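Local atomic coordinates of antifreeze protein (Marinomonas primoryensis, PDB entry 5JUH), a protein that forms the calcium-binding C-terminal RTX domain of a very large adhesin that binds its Antarctic bacterium to diatoms and ice. Residues D180-I188 and E195-G203. Numbering follows the deposited sequence. Where two conformers were deposited one is given.
Sequences DGVTTADSI and EEYSINIDG. With CA (calcium ion), chain B.
Ile188 and Ile199 exchange two backbone hydrogen bonds, Ile199 N to Ile188 O and Ile188 N to Ile199 O, both 2.9 Å. They form a hydrogen-bonded pair near the open end of the antiparallel beta hairpin made of strands 187-192 and 195-200. The first bond is nearly straight, 173° at the hydrogen, and lies in the carbonyl plane of Ile188. Ser187 and Asn200 follow as a non-hydrogen-bonded pair. Beyond the strand end, Ile201 N still donates to Asp186 O, also at 2.9 Å. A water bridges Ser187 OG and Ser198 OG.

Asp186 ties the hairpin to a calcium site. Its carboxylate binds the ion through both oxygens, and Gly181 O and another water add further ligands. Asp175, Asn177 and Val179 complete the site. Within the loop, Thr183 to Asp186 form a type I turn, closed by Asp186 N to Thr183 O. Thr183 N donates to the anti lone pair of Asp186 OD2, so this oxygen serves both metal and backbone. Thr183 OG1 accepts from Ala185 N in an ST turn and also holds the calcium-bound water.

Ile201 packs against this loop. Ile201 CB sits 3.4 Å from Thr183 O. Ile188 and Ile199 share a face of the sheet, and both touch Val153 of strand 151-154. With chi1 at -179°, Val182 turns CG1 toward the Ile201 side chain. In the conformer given, one of two deposited for Ile201, these side chains cross at about a right angle. Thr184 lays CB and CG2 against the carbonyl oxygen of Ile201, with Thr184 CB 3.4 Å from Ile201 O.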
ATOM      1  N   ASP A 180       3.323  -4.179 -20.947  1.00 17.80           N
ATOM      2  CA  ASP A 180       4.535  -4.957 -20.598  1.00 16.29           C
ATOM      3  C   ASP A 180       4.424  -5.814 -19.322  1.00 16.02           C
ATOM      4  O   ASP A 180       5.435  -6.167 -18.750  1.00 18.75           O
ATOM      5  CB  ASP A 180       5.774  -4.045 -20.503  1.00 20.48           C
ATOM      6  CG  ASP A 180       5.990  -3.247 -21.742  1.00 22.62           C
ATOM      7  OD1 ASP A 180       6.055  -3.862 -22.791  1.00 21.99           O
ATOM      8  OD2 ASP A 180       6.124  -1.957 -21.671  1.00 20.92           O
ATOM      9  N   GLY A 181       3.205  -6.144 -18.931  1.00 15.58           N
ATOM     10  CA  GLY A 181       2.947  -6.728 -17.633  1.00 15.97           C
ATOM     11  C   GLY A 181       3.509  -5.942 -16.548  1.00 16.30           C
ATOM     12  O   GLY A 181       3.309  -4.744 -16.491  1.00 17.33           O
ATOM     13  N   VAL A 182       4.107  -6.598 -15.585  1.00 15.74           N
ATOM     14  CA  VAL A 182       4.700  -5.910 -14.443  1.00 14.57           C
ATOM     15  C   VAL A 182       6.194  -5.698 -14.549  1.00 15.12           C
ATOM     16  O   VAL A 182       6.912  -6.687 -14.660  1.00 16.46           O
ATOM     17  CB  VAL A 182       4.244  -6.524 -13.093  1.00 12.97           C
ATOM     18  CG1 VAL A 182       4.874  -5.758 -11.940  1.00 16.09           C
ATOM     19  CG2 VAL A 182       2.742  -6.615 -12.972  1.00 12.22           C
ATOM     20  N   THR A 183       6.675  -4.439 -14.628  1.00 15.37           N
ATOM     21  CA  THR A 183       8.103  -4.095 -14.671  1.00 15.21           C
ATOM     22  C   THR A 183       8.441  -2.882 -13.775  1.00 16.68           C
ATOM     23  O   THR A 183       7.535  -2.291 -13.127  1.00 16.62           O
ATOM     24  CB  THR A 183       8.523  -3.738 -16.122  1.00 15.90           C
ATOM     25  OG1 THR A 183       8.042  -2.386 -16.408  1.00 16.01           O
ATOM     26  CG2 THR A 183       7.964  -4.684 -17.177  1.00 17.66           C
ATOM     27  N   THR A 184       9.691  -2.499 -13.712  1.00 17.25           N
ATOM     28  CA  THR A 184      10.097  -1.310 -13.027  1.00 18.49           C
ATOM     29  C   THR A 184       9.464   0.007 -13.495  1.00 19.62           C
ATOM     30  O   THR A 184       9.598   1.002 -12.786  1.00 20.55           O
ATOM     31  CB  THR A 184      11.606  -1.172 -12.945  1.00 20.61           C
ATOM     32  OG1 THR A 184      12.100  -1.049 -14.276  1.00 25.46           O
ATOM     33  CG2 THR A 184      12.216  -2.277 -12.251  1.00 21.34           C
ATOM     34  N   ALA A 185       8.791  -0.011 -14.630  1.00 16.99           N
ATOM     35  CA  ALA A 185       8.103   1.191 -15.094  1.00 18.11           C
ATOM     36  C   ALA A 185       6.787   1.345 -14.389  1.00 18.20           C
ATOM     37  O   ALA A 185       6.245   2.412 -14.355  1.00 18.75           O
ATOM     38  CB  ALA A 185       7.827   1.098 -16.594  1.00 18.69           C
ATOM     39  N   ASP A 186       6.276   0.260 -13.816  1.00 14.44           N
ATOM     40  CA  ASP A 186       5.019   0.313 -13.032  1.00 14.65           C
ATOM     41  C   ASP A 186       5.274   0.910 -11.664  1.00 12.41           C
ATOM     42  O   ASP A 186       6.411   0.979 -11.131  1.00 15.00           O
ATOM     43  CB  ASP A 186       4.453  -1.108 -12.912  1.00 13.23           C
ATOM     44  CG  ASP A 186       3.869  -1.651 -14.271  1.00 14.91           C
ATOM     45  OD1 ASP A 186       2.958  -1.093 -14.832  1.00 16.03           O
ATOM     46  OD2 ASP A 186       4.423  -2.687 -14.716  1.00 15.71           O
ATOM     47  N   SER A 187       4.168   1.386 -11.094  1.00 14.20           N
ATOM     48  CA  SER A 187       4.242   1.962  -9.754  1.00 14.13           C
ATOM     49  C   SER A 187       2.962   1.736  -9.004  1.00 14.76           C
ATOM     50  O   SER A 187       1.910   1.368  -9.562  1.00 17.19           O
ATOM     51  CB  SER A 187       4.529   3.498  -9.834  1.00 17.17           C
ATOM     52  OG  SER A 187       3.454   4.118 -10.569  1.00 19.62           O
ATOM     53  N   ILE A 188       3.053   1.965  -7.698  1.00 12.82           N
ATOM     54  CA  ILE A 188       1.844   1.924  -6.841  1.00 13.42           C
ATOM     55  C   ILE A 188       1.652   3.274  -6.206  1.00 12.16           C
ATOM     56  O   ILE A 188       2.647   4.010  -5.961  1.00 13.99           O
ATOM     57  CB  ILE A 188       1.885   0.830  -5.760  1.00 14.84           C
ATOM     58  CG1 ILE A 188       2.922   1.044  -4.774  1.00 18.42           C
ATOM     59  CG2 ILE A 188       1.848  -0.550  -6.380  1.00 16.43           C
ATOM     60  CD1 ILE A 188       2.595   0.336  -3.467  1.00 25.35           C
ATOM     61  N   GLU A 195      -1.525  12.465   1.831  1.00 11.46           N
ATOM     62  CA  GLU A 195      -1.055  12.916   0.513  1.00 12.22           C
ATOM     63  C   GLU A 195      -0.490  11.653  -0.207  1.00 13.17           C
ATOM     64  O   GLU A 195      -0.031  10.725   0.407  1.00 13.52           O
ATOM     65  CB  GLU A 195       0.026  13.995   0.670  1.00 15.51           C
ATOM     66  CG  GLU A 195      -0.731  15.340   1.078  1.00 20.82           C
ATOM     67  CD  GLU A 195       0.044  16.595   1.293  1.00 27.62           C
ATOM     68  OE1 GLU A 195      -0.472  17.830   1.152  1.00 25.78           O
ATOM     69  OE2 GLU A 195       1.173  16.278   1.741  1.00 27.69           O
ATOM     70  N   GLU A 196      -0.610  11.697  -1.533  1.00 13.35           N
ATOM     71  CA  GLU A 196      -0.365  10.505  -2.346  1.00 13.29           C
ATOM     72  C   GLU A 196       0.912  10.660  -3.194  1.00 13.87           C
ATOM     73  O   GLU A 196       1.190  11.715  -3.787  1.00 15.02           O
ATOM     74  CB  GLU A 196      -1.592  10.247  -3.195  1.00 12.92           C
ATOM     75  CG  GLU A 196      -1.488   8.894  -3.895  1.00 15.36           C
ATOM     76  CD  GLU A 196      -2.819   8.508  -4.472  1.00 15.14           C
ATOM     77  OE1 GLU A 196      -3.251   8.963  -5.522  1.00 16.14           O
ATOM     78  OE2 GLU A 196      -3.444   7.657  -3.768  1.00 15.97           O
ATOM     79  N   TYR A 197       1.587   9.520  -3.312  1.00 10.09           N
ATOM     80  CA  TYR A 197       2.841   9.385  -4.023  1.00 11.85           C
ATOM     81  C   TYR A 197       2.921   8.161  -4.870  1.00 13.22           C
ATOM     82  O   TYR A 197       2.279   7.221  -4.526  1.00 16.13           O
ATOM     83  CB  TYR A 197       3.993   9.282  -2.963  1.00 12.34           C
ATOM     84  CG  TYR A 197       4.009  10.490  -2.037  1.00 11.68           C
ATOM     85  CD1 TYR A 197       3.152  10.535  -0.905  1.00 11.35           C
ATOM     86  CD2 TYR A 197       4.827  11.554  -2.250  1.00 14.22           C
ATOM     87  CE1 TYR A 197       3.124  11.616  -0.078  1.00 12.91           C
ATOM     88  CE2 TYR A 197       4.833  12.642  -1.424  1.00 15.11           C
ATOM     89  CZ  TYR A 197       3.952  12.709  -0.358  1.00 12.76           C
ATOM     90  OH  TYR A 197       3.974  13.783   0.457  1.00 14.02           O
ATOM     91  N   SER A 198       3.605   8.228  -6.045  1.00 13.44           N
ATOM     92  CA  SER A 198       3.733   7.086  -6.918  1.00 14.84           C
ATOM     93  C   SER A 198       5.117   6.491  -6.752  1.00 16.70           C
ATOM     94  O   SER A 198       6.084   7.173  -7.010  1.00 18.05           O
ATOM     95  CB  SER A 198       3.501   7.507  -8.376  1.00 19.59           C
ATOM     96  OG  SER A 198       2.095   7.599  -8.532  1.00 23.36           O
ATOM     97  N   ILE A 199       5.197   5.269  -6.291  1.00 13.30           N
ATOM     98  CA  ILE A 199       6.429   4.609  -5.965  1.00 13.71           C
ATOM     99  C   ILE A 199       6.633   3.461  -6.958  1.00 13.14           C
ATOM    100  O   ILE A 199       5.825   2.534  -7.050  1.00 15.05           O
ATOM    101  CB  ILE A 199       6.442   4.080  -4.492  1.00 16.50           C
ATOM    102  CG1 ILE A 199       6.153   5.227  -3.486  1.00 18.75           C
ATOM    103  CG2 ILE A 199       7.788   3.408  -4.210  1.00 16.60           C
ATOM    104  CD1 ILE A 199       7.086   6.443  -3.580  1.00 19.19           C
ATOM    105  N   ASN A 200       7.761   3.513  -7.703  1.00 13.87           N
ATOM    106  CA  ASN A 200       8.012   2.519  -8.718  1.00 14.90           C
ATOM    107  C   ASN A 200       8.412   1.170  -8.157  1.00 15.88           C
ATOM    108  O   ASN A 200       9.106   1.098  -7.138  1.00 14.85           O
ATOM    109  CB  ASN A 200       9.085   2.956  -9.662  1.00 15.82           C
ATOM    110  CG  ASN A 200       8.600   3.986 -10.665  1.00 21.01           C
ATOM    111  OD1 ASN A 200       8.107   3.640 -11.790  1.00 24.75           O
ATOM    112  ND2 ASN A 200       8.802   5.190 -10.346  1.00 21.16           N
ATOM    113  N   ILE A 201       8.013   0.174  -8.860  1.00 14.59           N
ATOM    114  CA  ILE A 201       8.577  -1.172  -8.709  0.50 15.41           C
ATOM    115  C   ILE A 201      10.117  -1.088  -8.819  1.00 16.82           C
ATOM    116  O   ILE A 201      10.688  -0.464  -9.727  1.00 18.78           O
ATOM    117  CB  ILE A 201       7.954  -2.083  -9.749  0.50 16.69           C
ATOM    118  CG1 ILE A 201       6.496  -2.297  -9.425  0.50 17.20           C
ATOM    119  CG2 ILE A 201       8.774  -3.353  -9.927  0.50 17.57           C
ATOM    120  CD1 ILE A 201       5.997  -3.668  -9.594  0.50 16.97           C
ATOM    121  N   ASP A 202      10.792  -1.716  -7.847  1.00 18.13           N
ATOM    122  CA  ASP A 202      12.249  -1.515  -7.777  1.00 25.76           C
ATOM    123  C   ASP A 202      13.019  -2.692  -8.173  1.00 28.08           C
ATOM    124  O   ASP A 202      14.197  -2.669  -8.205  1.00 40.84           O
ATOM    125  CB  ASP A 202      12.687  -1.158  -6.384  1.00 30.44           C
ATOM    126  CG  ASP A 202      12.424  -2.271  -5.389  1.00 39.54           C
ATOM    127  OD1 ASP A 202      12.246  -3.496  -5.755  1.00 45.91           O
ATOM    128  OD2 ASP A 202      12.448  -1.844  -4.230  1.00 53.33           O
ATOM    129  N   GLY A 203      12.342  -3.769  -8.489  1.00 22.26           N
ATOM    130  CA  GLY A 203      13.059  -5.035  -8.774  1.00 25.07           C
ATOM    131  C   GLY A 203      12.023  -6.156  -8.929  1.00 26.51           C
ATOM    132  O   GLY A 203      10.847  -5.835  -8.793  1.00 19.80           O
ATOM    133  OXT GLY A 203      12.387  -7.343  -9.246  1.00 22.17           O
TER
HETATM  134 CA    CA B 201       3.227  -2.486 -16.808  1.00 14.62          CA
HETATM  135  O   HOH W   1       5.509  -1.760 -17.316  1.00 19.00           O
HETATM  136  O   HOH W   2       1.334   5.064  -9.342  1.00 33.70           O